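PDB 2ESB: dual specificity protein phosphatase 18 from Homo sapiens, which removes phosphate from tyrosine, serine and threonine residues of proteins, and on MAP kinase peptides prefers phosphotyrosine to phosphothreonine. Local coordinates for residues C80-F83 and D84-D88; H89-S92 and V93-Q97; H131-T134 and K135-P139; H153-F156 and Q157-K161. All blocks are in the same frame, centred on the assembly; numbering follows the deposited sequence.

Contact 1 (C80-F83 and D84-D88); sequences CDFF and DPIAD
Phe-82 and Phe-83 give their carbonyls to the first turn of helix 83-95. Ile-86 N donates to Phe-82 O at 2.9 Å with an N-H...O angle of 160°, and Ala-87 N to Phe-83 O at 3.1 Å. Just before these, Phe-83 N bonds to Cys-80 O at 3.1 Å, and the same Cys-80 O accepts a hydrogen bond from a water that in turn accepts from Asp-84 N, so the water extends the bonding at the start of the helix. Pro-85, which has no N-H to give, lays its CG 3.4 Å from Phe-82 O. This is the N-terminal end of helix 83-95 in the dual specificity phosphatase domain, reached by the loop that leaves strand 65-68. Phe-82 meets Ile-86 through CB, 3.9 Å from Ile-86 CG1, with the ring carried beyond; both side chains also touch Val-69. Phe-83 turns inward instead: with CG anti to its own carbonyl carbon (chi1 -74°), its ring folds back until Cys-80 CA sits over the centre of one face, 3.5 Å above the plane. Leu-114 and Ala-117 of helix 110-122 pack on that ring, while the carboxylate of Asp-84 reaches Lys-121 and Tyr-154.

Contact 2 (H89-S92 and V93-Q97); sequences HIHS and VEMKQ
A surface contact along the last two turns of helix 83-95, this pairing of His-91 with Met-95 and His-89 with Val-93 follows i to i+4 spacing where the helix runs out beside the central sheet. Four backbone bonds carry the helix through it, among them Met-95 N to His-91 O at 2.9 Å and a more bent one from Lys-96 N to Ser-92 O, 136° at the hydrogen. A Schellman motif then ends the helix: Gln-97, with positive phi, is its C-prime residue and gives its N to Glu-94 O at 2.8 Å, while Gly-98 N reaches Val-93 O. Met-95 holds CG anti to its carbonyl carbon (chi1 -64°), which sets it over one face of the His-91 imidazole, 3.8 Å from the centroid in a CH-pi contact; the bend at chi2 brings SD obliquely to 3.5 Å from His-91 CE1. The ring of Tyr-122 also stacks on His-91. At the imidazole edge, in plane, a water lies 2.8 Å from His-91 ND1 and donates to Glu-94 OE2; Glu-94 OE1 hydrogen-bonds Ser-26 OG. Val-93 turns CG2 to the His-89 ring, 3.7 Å from ND1, and both side chains reach Met-48 of strand 48-51. Were His-91 cut back to an alanine, Met-95 CG and SD would probably lose the ring they lie against and the water its nitrogen partner. The water joins His-91 to a carboxylate oxygen, with His-91 ND1 and Glu-94 OE2 4.6 Å apart, so the acid may favour a protonated imidazole.

Contact 3 (H131-T134 and K135-P139); sequences HTWT and KSCRP
Helix 127-137 ends here, and Arg-138, the first residue to leave helical geometry, carries the chain away from it near the active site, its side chain about 7 Å from that of Cys-104, the predicted phosphocysteine nucleophile. In the last turns Trp-133 receives Cys-137 over one face of its indole: SG stands 3.4 Å above the plane, offset toward the rim, and comes within 3.5 Å of Trp-133 NE1. The sulfur-aromatic contact arises because Trp-133 holds CG anti to its backbone N (chi1 175°) while Cys-137 SG lies beside its own N, turning both groups to the same flank. Trp-133 NE1 itself donates to Ile-23 O. Thr-132 O is gripped twice by Ser-136, by N at 3.0 Å and by OG at 2.8 Å, the two donors arriving from opposite faces of the carbonyl plane. His-131 and Lys-135 run side by side, Lys-135 CB lying over one imidazole face, 4.0 Å from CE1; beyond a bend at chi2, Lys-135 NZ reaches forward to Pro-139 O at 3.0 Å. Arg-138 N closes on Thr-134 O at 2.7 Å. Its extended side chain ends among Gly-107 O, Ala-106 O and Ser-21 OG, which take bonds from NE, NH2 and NH1. Three guanidinium nitrogens thus held would probably fix that group's rotation, tying the helix end to the P-loop after Cys-104 and to Ser-21 of strand 21-24.

Contact 4 (H153-F156 and Q157-K161); sequences HYEF and QLFGK
Glu-155 O takes the nearly straight bond of Phe-159 N at 2.8 Å, and Phe-156 O takes Gly-160 N at 2.6 Å, more bent, 137° at the hydrogen. A water donates to both Glu-155 OE1, at 2.7 Å, and Lys-161 O, joining the carboxylate to the chain beyond the helix; Thr-163 OG1 and Leu-127 N also hydrogen-bond OE1, and Asn-162 ND2 hydrogen-bonds OE2. Gln-157 lays CG over one face of the His-153 imidazole, and its OE1 meets the edge of the Tyr-154 ring in plane, 3.5 Å from CD1. On a face of that phenol sits Leu-158 CD1, 4.0 Å from the centroid in a CH-pi contact. Tyr-154 swings CG anti to its backbone N (chi1 -172°), which carries the ring toward helices 83-95 and 110-122, where OH hydrogen-bonds to Asp-84 OD2. Putting an alanine at Tyr-154 would probably open a gap beside Leu-158 and leave Asp-84 without its hydroxyl partner. Phe-159 sets its ring at 85° to the Glu-155 carboxylate, CD1 3.7 Å from Glu-155 CG. Gly-160 CA lies over a face of the Phe-156 ring, its positive phi turning the chain out of the helix: the arrangement is a glycine-terminated end of helix 145-159.

From the N terminus, contact 1 starts helix 83-95 after the loop from strand 65-68, and contact 2, adjoining it in sequence, finishes the same helix before strand 100-103. Contact 3 comes next, at the end of helix 127-137 and on the opposite side of the chain's centre from contact 1; contact 4 ends the following helix, 145-159. Each is local and closes only a helical turn or two, so the four stand in series, with none nested or crossed. Contacts 1 and 4 nevertheless meet in space: Tyr-154 of contact 4 meets Asp-84 and Phe-83 of contact 1, joining the start of one helix to the end of another beside helix 110-122.

Contact 1 (C80-F83 and D84-D88)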
loop_
_atom_site.group_PDB
_atom_site.type_symbol
_atom_site.label_atom_id
_atom_site.label_comp_id
_atom_site.label_asym_id
_atom_site.label_seq_id
_atom_site.Cartn_x
_atom_site.Cartn_y
_atom_site.Cartn_z
ATOM N N CYS A 80 -0.339 2.907 10.572
ATOM C CA CYS A 80 0.196 4.267 10.544
ATOM C C CYS A 80 1.631 4.371 11.054
ATOM O O CYS A 80 2.385 5.230 10.590
ATOM C CB CYS A 80 -0.702 5.219 11.343
ATOM S SG CYS A 80 -0.988 4.710 13.047
ATOM N N ASP A 81 2.028 3.509 11.992
ATOM C CA ASP A 81 3.411 3.575 12.491
ATOM C C ASP A 81 4.422 3.238 11.402
ATOM O O ASP A 81 5.612 3.536 11.524
ATOM C CB ASP A 81 3.621 2.640 13.680
ATOM C CG ASP A 81 2.741 2.996 14.860
ATOM O OD1 ASP A 81 2.340 4.173 14.970
ATOM O OD2 ASP A 81 2.460 2.102 15.681
ATOM N N PHE A 82 3.950 2.633 10.319
ATOM C CA PHE A 82 4.848 2.281 9.234
ATOM C C PHE A 82 4.756 3.190 8.009
ATOM O O PHE A 82 5.533 3.026 7.076
ATOM C CB PHE A 82 4.619 0.827 8.806
ATOM C CG PHE A 82 4.942 -0.168 9.876
ATOM C CD1 PHE A 82 3.981 -0.544 10.805
ATOM C CD2 PHE A 82 6.218 -0.713 9.970
ATOM C CE1 PHE A 82 4.288 -1.453 11.817
ATOM C CE2 PHE A 82 6.538 -1.625 10.979
ATOM C CZ PHE A 82 5.569 -1.994 11.904
ATOM N N PHE A 83 3.824 4.140 8.010
ATOM C CA PHE A 83 3.654 5.045 6.866
ATOM C C PHE A 83 4.957 5.704 6.398
ATOM O O PHE A 83 5.339 5.576 5.242
ATOM C CB PHE A 83 2.636 6.152 7.191
ATOM C CG PHE A 83 1.194 5.695 7.205
ATOM C CD1 PHE A 83 0.190 6.564 7.637
ATOM C CD2 PHE A 83 0.836 4.417 6.786
ATOM C CE1 PHE A 83 -1.156 6.168 7.651
ATOM C CE2 PHE A 83 -0.512 4.009 6.795
ATOM C CZ PHE A 83 -1.505 4.892 7.231
ATOM N N ASP A 84 5.629 6.418 7.295
ATOM C CA ASP A 84 6.873 7.107 6.942
ATOM C C ASP A 84 8.054 6.193 6.682
ATOM O O ASP A 84 8.764 6.351 5.688
ATOM C CB ASP A 84 7.259 8.105 8.035
ATOM C CG ASP A 84 6.586 9.437 7.856
ATOM O OD1 ASP A 84 6.011 9.952 8.835
ATOM O OD2 ASP A 84 6.639 9.967 6.727
ATOM N N PRO A 85 8.298 5.233 7.581
ATOM C CA PRO A 85 9.431 4.342 7.353
ATOM C C PRO A 85 9.331 3.493 6.086
ATOM O O PRO A 85 10.330 3.306 5.394
ATOM C CB PRO A 85 9.494 3.524 8.641
ATOM C CG PRO A 85 8.090 3.586 9.171
ATOM C CD PRO A 85 7.697 4.997 8.905
ATOM N N ILE A 86 8.143 2.990 5.766
ATOM C CA ILE A 86 8.006 2.194 4.557
ATOM C C ILE A 86 8.026 3.081 3.308
ATOM O O ILE A 86 8.566 2.682 2.278
ATOM C CB ILE A 86 6.725 1.350 4.571
ATOM C CG1 ILE A 86 6.826 0.287 5.670
ATOM C CG2 ILE A 86 6.526 0.690 3.205
ATOM C CD1 ILE A 86 7.978 -0.685 5.490
ATOM N N ALA A 87 7.440 4.278 3.390
ATOM C CA ALA A 87 7.458 5.196 2.245
ATOM C C ALA A 87 8.915 5.527 1.885
ATOM O O ALA A 87 9.308 5.535 0.708
ATOM C CB ALA A 87 6.705 6.480 2.582
ATOM N N ASP A 88 9.722 5.804 2.901
ATOM C CA ASP A 88 11.128 6.126 2.661
ATOM C C ASP A 88 11.872 4.907 2.096
ATOM O O ASP A 88 12.791 5.044 1.284
ATOM C CB ASP A 88 11.802 6.580 3.956
ATOM C CG ASP A 88 11.205 7.870 4.517
ATOM O OD1 ASP A 88 10.531 8.621 3.780
ATOM O OD2 ASP A 88 11.428 8.140 5.710
HETATM O O HOH W 1 4.757 6.781 10.144
#

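Contact 2 (H89-S92 and V93-Q97)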
loop_
_atom_site.group_PDB
_atom_site.type_symbol
_atom_site.label_atom_id
_atom_site.label_comp_id
_atom_site.label_asym_id
_atom_site.label_seq_id
_atom_site.Cartn_x
_atom_site.Cartn_y
_atom_site.Cartn_z
ATOM N N HIS A 89 11.458 3.713 2.510
ATOM C CA HIS A 89 12.100 2.489 2.036
ATOM C C HIS A 89 11.814 2.327 0.540
ATOM O O HIS A 89 12.709 2.045 -0.244
ATOM C CB HIS A 89 11.566 1.283 2.823
ATOM C CG HIS A 89 12.372 0.028 2.659
ATOM N ND1 HIS A 89 12.585 -0.578 1.438
ATOM C CD2 HIS A 89 12.958 -0.775 3.580
ATOM C CE1 HIS A 89 13.257 -1.704 1.616
ATOM N NE2 HIS A 89 13.495 -1.846 2.907
ATOM N N ILE A 90 10.560 2.512 0.146
ATOM C CA ILE A 90 10.186 2.395 -1.263
ATOM C C ILE A 90 10.993 3.395 -2.091
ATOM O O ILE A 90 11.511 3.071 -3.157
ATOM C CB ILE A 90 8.674 2.656 -1.438
ATOM C CG1 ILE A 90 7.890 1.551 -0.716
ATOM C CG2 ILE A 90 8.309 2.708 -2.917
ATOM C CD1 ILE A 90 6.412 1.870 -0.545
ATOM N N HIS A 91 11.097 4.612 -1.583
ATOM C CA HIS A 91 11.850 5.655 -2.264
ATOM C C HIS A 91 13.327 5.283 -2.408
ATOM O O HIS A 91 13.909 5.462 -3.477
ATOM C CB HIS A 91 11.727 6.972 -1.498
ATOM C CG HIS A 91 12.507 8.092 -2.110
ATOM N ND1 HIS A 91 12.225 8.598 -3.362
ATOM C CD2 HIS A 91 13.583 8.778 -1.659
ATOM C CE1 HIS A 91 13.098 9.545 -3.657
ATOM N NE2 HIS A 91 13.932 9.673 -2.642
ATOM N N SER A 92 13.936 4.757 -1.344
ATOM C CA SER A 92 15.352 4.378 -1.408
ATOM C C SER A 92 15.601 3.289 -2.440
ATOM O O SER A 92 16.609 3.322 -3.147
ATOM C CB SER A 92 15.855 3.898 -0.050
ATOM O OG SER A 92 15.769 4.937 0.904
ATOM N N VAL A 93 14.695 2.316 -2.512
ATOM C CA VAL A 93 14.814 1.237 -3.492
ATOM C C VAL A 93 14.781 1.849 -4.881
ATOM O O VAL A 93 15.570 1.480 -5.753
ATOM C CB VAL A 93 13.654 0.215 -3.358
ATOM C CG1 VAL A 93 13.661 -0.767 -4.530
ATOM C CG2 VAL A 93 13.798 -0.548 -2.054
ATOM N N GLU A 94 13.876 2.797 -5.091
ATOM C CA GLU A 94 13.783 3.431 -6.397
ATOM C C GLU A 94 15.078 4.172 -6.715
ATOM O O GLU A 94 15.602 4.076 -7.821
ATOM C CB GLU A 94 12.609 4.413 -6.442
ATOM C CG GLU A 94 12.499 5.157 -7.780
ATOM C CD GLU A 94 11.262 6.031 -7.865
ATOM O OE1 GLU A 94 10.163 5.498 -8.120
ATOM O OE2 GLU A 94 11.391 7.255 -7.663
ATOM N N MET A 95 15.595 4.907 -5.736
ATOM C CA MET A 95 16.830 5.657 -5.928
ATOM C C MET A 95 17.976 4.740 -6.308
ATOM O O MET A 95 18.894 5.141 -7.024
ATOM C CB MET A 95 17.187 6.435 -4.662
ATOM C CG MET A 95 16.154 7.499 -4.307
ATOM S SD MET A 95 15.715 8.482 -5.762
ATOM C CE MET A 95 17.010 9.711 -5.705
ATOM N N LYS A 96 17.914 3.500 -5.841
ATOM C CA LYS A 96 18.953 2.529 -6.143
ATOM C C LYS A 96 18.625 1.730 -7.394
ATOM O O LYS A 96 19.200 0.668 -7.622
ATOM C CB LYS A 96 19.150 1.590 -4.946
ATOM C CG LYS A 96 19.495 2.342 -3.667
ATOM C CD LYS A 96 20.412 1.557 -2.755
ATOM C CE LYS A 96 21.007 2.475 -1.696
ATOM N NZ LYS A 96 22.133 1.832 -0.969
ATOM N N GLN A 97 17.683 2.234 -8.193
ATOM C CA GLN A 97 17.292 1.579 -9.440
ATOM C C GLN A 97 16.642 0.212 -9.267
ATOM O O GLN A 97 16.743 -0.647 -10.148
ATOM C CB GLN A 97 18.508 1.428 -10.370
ATOM C CG GLN A 97 19.206 2.734 -10.699
ATOM C CD GLN A 97 18.271 3.738 -11.335
ATOM O OE1 GLN A 97 17.674 3.476 -12.383
ATOM N NE2 GLN A 97 18.133 4.899 -10.702
HETATM O O HOH W 2 10.045 7.968 -5.042
#

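Contact 3 (H131-T134 and K135-P139)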
loop_
_atom_site.group_PDB
_atom_site.type_symbol
_atom_site.label_atom_id
_atom_site.label_comp_id
_atom_site.label_asym_id
_atom_site.label_seq_id
_atom_site.Cartn_x
_atom_site.Cartn_y
_atom_site.Cartn_z
ATOM N N HIS A 131 -5.705 8.022 -4.104
ATOM C CA HIS A 131 -6.673 6.932 -4.176
ATOM C C HIS A 131 -7.212 6.727 -5.601
ATOM O O HIS A 131 -7.304 5.595 -6.082
ATOM C CB HIS A 131 -7.852 7.166 -3.216
ATOM C CG HIS A 131 -8.936 6.138 -3.346
ATOM N ND1 HIS A 131 -10.025 6.309 -4.172
ATOM C CD2 HIS A 131 -9.038 4.881 -2.846
ATOM C CE1 HIS A 131 -10.749 5.200 -4.183
ATOM N NE2 HIS A 131 -10.169 4.317 -3.388
ATOM N N THR A 132 -7.575 7.815 -6.274
ATOM C CA THR A 132 -8.098 7.713 -7.638
ATOM C C THR A 132 -7.081 7.005 -8.527
ATOM O O THR A 132 -7.424 6.112 -9.310
ATOM C CB THR A 132 -8.381 9.107 -8.236
ATOM O OG1 THR A 132 -9.266 9.821 -7.365
ATOM C CG2 THR A 132 -9.025 8.982 -9.626
ATOM N N TRP A 133 -5.826 7.410 -8.398
ATOM C CA TRP A 133 -4.747 6.817 -9.177
ATOM C C TRP A 133 -4.573 5.331 -8.853
ATOM O O TRP A 133 -4.544 4.492 -9.750
ATOM C CB TRP A 133 -3.427 7.558 -8.906
ATOM C CG TRP A 133 -2.231 6.917 -9.595
ATOM C CD1 TRP A 133 -1.403 5.942 -9.086
ATOM C CD2 TRP A 133 -1.802 7.143 -10.942
ATOM N NE1 TRP A 133 -0.485 5.543 -10.047
ATOM C CE2 TRP A 133 -0.713 6.265 -11.193
ATOM C CE3 TRP A 133 -2.231 7.998 -11.967
ATOM C CZ2 TRP A 133 -0.056 6.221 -12.427
ATOM C CZ3 TRP A 133 -1.572 7.952 -13.195
ATOM C CH2 TRP A 133 -0.498 7.071 -13.412
ATOM N N THR A 134 -4.463 5.003 -7.570
ATOM C CA THR A 134 -4.253 3.608 -7.187
ATOM C C THR A 134 -5.417 2.723 -7.607
ATOM O O THR A 134 -5.218 1.613 -8.124
ATOM C CB THR A 134 -3.982 3.482 -5.661
ATOM O OG1 THR A 134 -2.833 4.276 -5.320
ATOM C CG2 THR A 134 -3.696 2.031 -5.279
ATOM N N LYS A 135 -6.633 3.216 -7.397
ATOM C CA LYS A 135 -7.844 2.482 -7.768
ATOM C C LYS A 135 -7.855 2.229 -9.286
ATOM O O LYS A 135 -8.317 1.179 -9.752
ATOM C CB LYS A 135 -9.075 3.293 -7.336
ATOM C CG LYS A 135 -10.406 2.787 -7.854
ATOM C CD LYS A 135 -11.044 1.810 -6.908
ATOM C CE LYS A 135 -12.466 1.516 -7.350
ATOM N NZ LYS A 135 -13.116 0.542 -6.450
ATOM N N SER A 136 -7.347 3.187 -10.055
ATOM C CA SER A 136 -7.279 3.028 -11.511
ATOM C C SER A 136 -6.285 1.920 -11.849
ATOM O O SER A 136 -6.495 1.162 -12.790
ATOM C CB SER A 136 -6.826 4.322 -12.191
ATOM O OG SER A 136 -7.775 5.354 -11.995
ATOM N N CYS A 137 -5.203 1.822 -11.082
ATOM C CA CYS A 137 -4.208 0.782 -11.341
ATOM C C CYS A 137 -4.652 -0.579 -10.838
ATOM O O CYS A 137 -4.331 -1.601 -11.443
ATOM C CB CYS A 137 -2.877 1.109 -10.667
ATOM S SG CYS A 137 -2.094 2.620 -11.194
ATOM N N ARG A 138 -5.374 -0.597 -9.722
ATOM C CA ARG A 138 -5.833 -1.855 -9.139
ATOM C C ARG A 138 -7.229 -1.621 -8.577
ATOM O O ARG A 138 -7.386 -1.273 -7.413
ATOM C CB ARG A 138 -4.877 -2.292 -8.019
ATOM C CG ARG A 138 -5.138 -3.685 -7.466
ATOM C CD ARG A 138 -4.140 -4.035 -6.362
ATOM N NE ARG A 138 -4.409 -5.341 -5.751
ATOM C CZ ARG A 138 -4.151 -6.511 -6.328
ATOM N NH1 ARG A 138 -3.612 -6.554 -7.535
ATOM N NH2 ARG A 138 -4.431 -7.643 -5.697
ATOM N N PRO A 139 -8.261 -1.832 -9.408
ATOM C CA PRO A 139 -9.679 -1.658 -9.084
ATOM C C PRO A 139 -10.183 -2.178 -7.745
ATOM O O PRO A 139 -11.025 -1.542 -7.108
ATOM C CB PRO A 139 -10.382 -2.342 -10.257
ATOM C CG PRO A 139 -9.462 -2.066 -11.393
ATOM C CD PRO A 139 -8.108 -2.356 -10.781
#

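Contact 4 (H153-F156 and Q157-K161)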
loop_
_atom_site.group_PDB
_atom_site.type_symbol
_atom_site.label_atom_id
_atom_site.label_comp_id
_atom_site.label_asym_id
_atom_site.label_seq_id
_atom_site.Cartn_x
_atom_site.Cartn_y
_atom_site.Cartn_z
ATOM N N HIS A 153 -5.385 11.275 8.805
ATOM C CA HIS A 153 -4.532 11.942 9.790
ATOM C C HIS A 153 -3.139 12.209 9.185
ATOM O O HIS A 153 -2.558 13.275 9.377
ATOM C CB HIS A 153 -4.407 11.085 11.049
ATOM C CG HIS A 153 -3.501 11.671 12.087
ATOM N ND1 HIS A 153 -2.199 11.254 12.259
ATOM C CD2 HIS A 153 -3.702 12.660 12.990
ATOM C CE1 HIS A 153 -1.636 11.958 13.227
ATOM N NE2 HIS A 153 -2.528 12.819 13.685
ATOM N N TYR A 154 -2.619 11.242 8.438
ATOM C CA TYR A 154 -1.307 11.389 7.800
ATOM C C TYR A 154 -1.366 12.484 6.727
ATOM O O TYR A 154 -0.434 13.271 6.590
ATOM C CB TYR A 154 -0.885 10.054 7.186
ATOM C CG TYR A 154 0.526 10.002 6.658
ATOM C CD1 TYR A 154 1.601 10.400 7.444
ATOM C CD2 TYR A 154 0.792 9.507 5.385
ATOM C CE1 TYR A 154 2.914 10.310 6.978
ATOM C CE2 TYR A 154 2.110 9.404 4.908
ATOM C CZ TYR A 154 3.161 9.811 5.714
ATOM O OH TYR A 154 4.462 9.723 5.269
ATOM N N GLU A 155 -2.454 12.529 5.962
ATOM C CA GLU A 155 -2.601 13.560 4.941
ATOM C C GLU A 155 -2.546 14.928 5.606
ATOM O O GLU A 155 -1.874 15.841 5.116
ATOM C CB GLU A 155 -3.934 13.433 4.193
ATOM C CG GLU A 155 -4.076 14.479 3.082
ATOM C CD GLU A 155 -5.426 14.478 2.389
ATOM O OE1 GLU A 155 -5.468 14.848 1.197
ATOM O OE2 GLU A 155 -6.449 14.135 3.018
ATOM N N PHE A 156 -3.256 15.075 6.723
ATOM C CA PHE A 156 -3.270 16.353 7.432
ATOM C C PHE A 156 -1.867 16.695 7.900
ATOM O O PHE A 156 -1.457 17.858 7.868
ATOM C CB PHE A 156 -4.204 16.311 8.643
ATOM C CG PHE A 156 -4.324 17.633 9.352
ATOM C CD1 PHE A 156 -5.035 18.682 8.773
ATOM C CD2 PHE A 156 -3.704 17.840 10.579
ATOM C CE1 PHE A 156 -5.127 19.921 9.407
ATOM C CE2 PHE A 156 -3.789 19.076 11.223
ATOM C CZ PHE A 156 -4.504 20.118 10.631
ATOM N N GLN A 157 -1.132 15.684 8.348
ATOM C CA GLN A 157 0.232 15.903 8.805
ATOM C C GLN A 157 1.119 16.405 7.669
ATOM O O GLN A 157 1.934 17.310 7.857
ATOM C CB GLN A 157 0.820 14.612 9.369
ATOM C CG GLN A 157 0.126 14.126 10.636
ATOM C CD GLN A 157 0.795 12.904 11.232
ATOM O OE1 GLN A 157 0.888 11.856 10.590
ATOM N NE2 GLN A 157 1.273 13.034 12.467
ATOM N N LEU A 158 0.944 15.825 6.487
ATOM C CA LEU A 158 1.749 16.200 5.323
ATOM C C LEU A 158 1.356 17.512 4.660
ATOM O O LEU A 158 2.217 18.275 4.242
ATOM C CB LEU A 158 1.690 15.101 4.253
ATOM C CG LEU A 158 2.318 13.725 4.527
ATOM C CD1 LEU A 158 1.943 12.760 3.392
ATOM C CD2 LEU A 158 3.834 13.840 4.637
ATOM N N PHE A 159 0.060 17.781 4.569
ATOM C CA PHE A 159 -0.400 18.979 3.880
ATOM C C PHE A 159 -1.160 20.015 4.708
ATOM O O PHE A 159 -1.447 21.102 4.207
ATOM C CB PHE A 159 -1.280 18.573 2.691
ATOM C CG PHE A 159 -0.639 17.557 1.777
ATOM C CD1 PHE A 159 -1.055 16.237 1.787
ATOM C CD2 PHE A 159 0.380 17.927 0.907
ATOM C CE1 PHE A 159 -0.468 15.292 0.944
ATOM C CE2 PHE A 159 0.973 16.992 0.061
ATOM C CZ PHE A 159 0.547 15.672 0.080
ATOM N N GLY A 160 -1.493 19.685 5.953
ATOM C CA GLY A 160 -2.242 20.617 6.783
ATOM C C GLY A 160 -3.656 20.822 6.262
ATOM O O GLY A 160 -4.323 21.799 6.605
ATOM N N LYS A 161 -4.120 19.889 5.438
ATOM C CA LYS A 161 -5.455 19.957 4.850
ATOM C C LYS A 161 -5.895 18.557 4.414
ATOM O O LYS A 161 -5.053 17.713 4.098
ATOM C CB LYS A 161 -5.413 20.898 3.642
ATOM C CG LYS A 161 -6.470 20.648 2.595
ATOM C CD LYS A 161 -6.098 21.323 1.288
ATOM C CE LYS A 161 -7.059 20.929 0.174
ATOM N NZ LYS A 161 -6.663 21.514 -1.136
HETATM O O HOH W 3 -4.580 17.403 1.087
#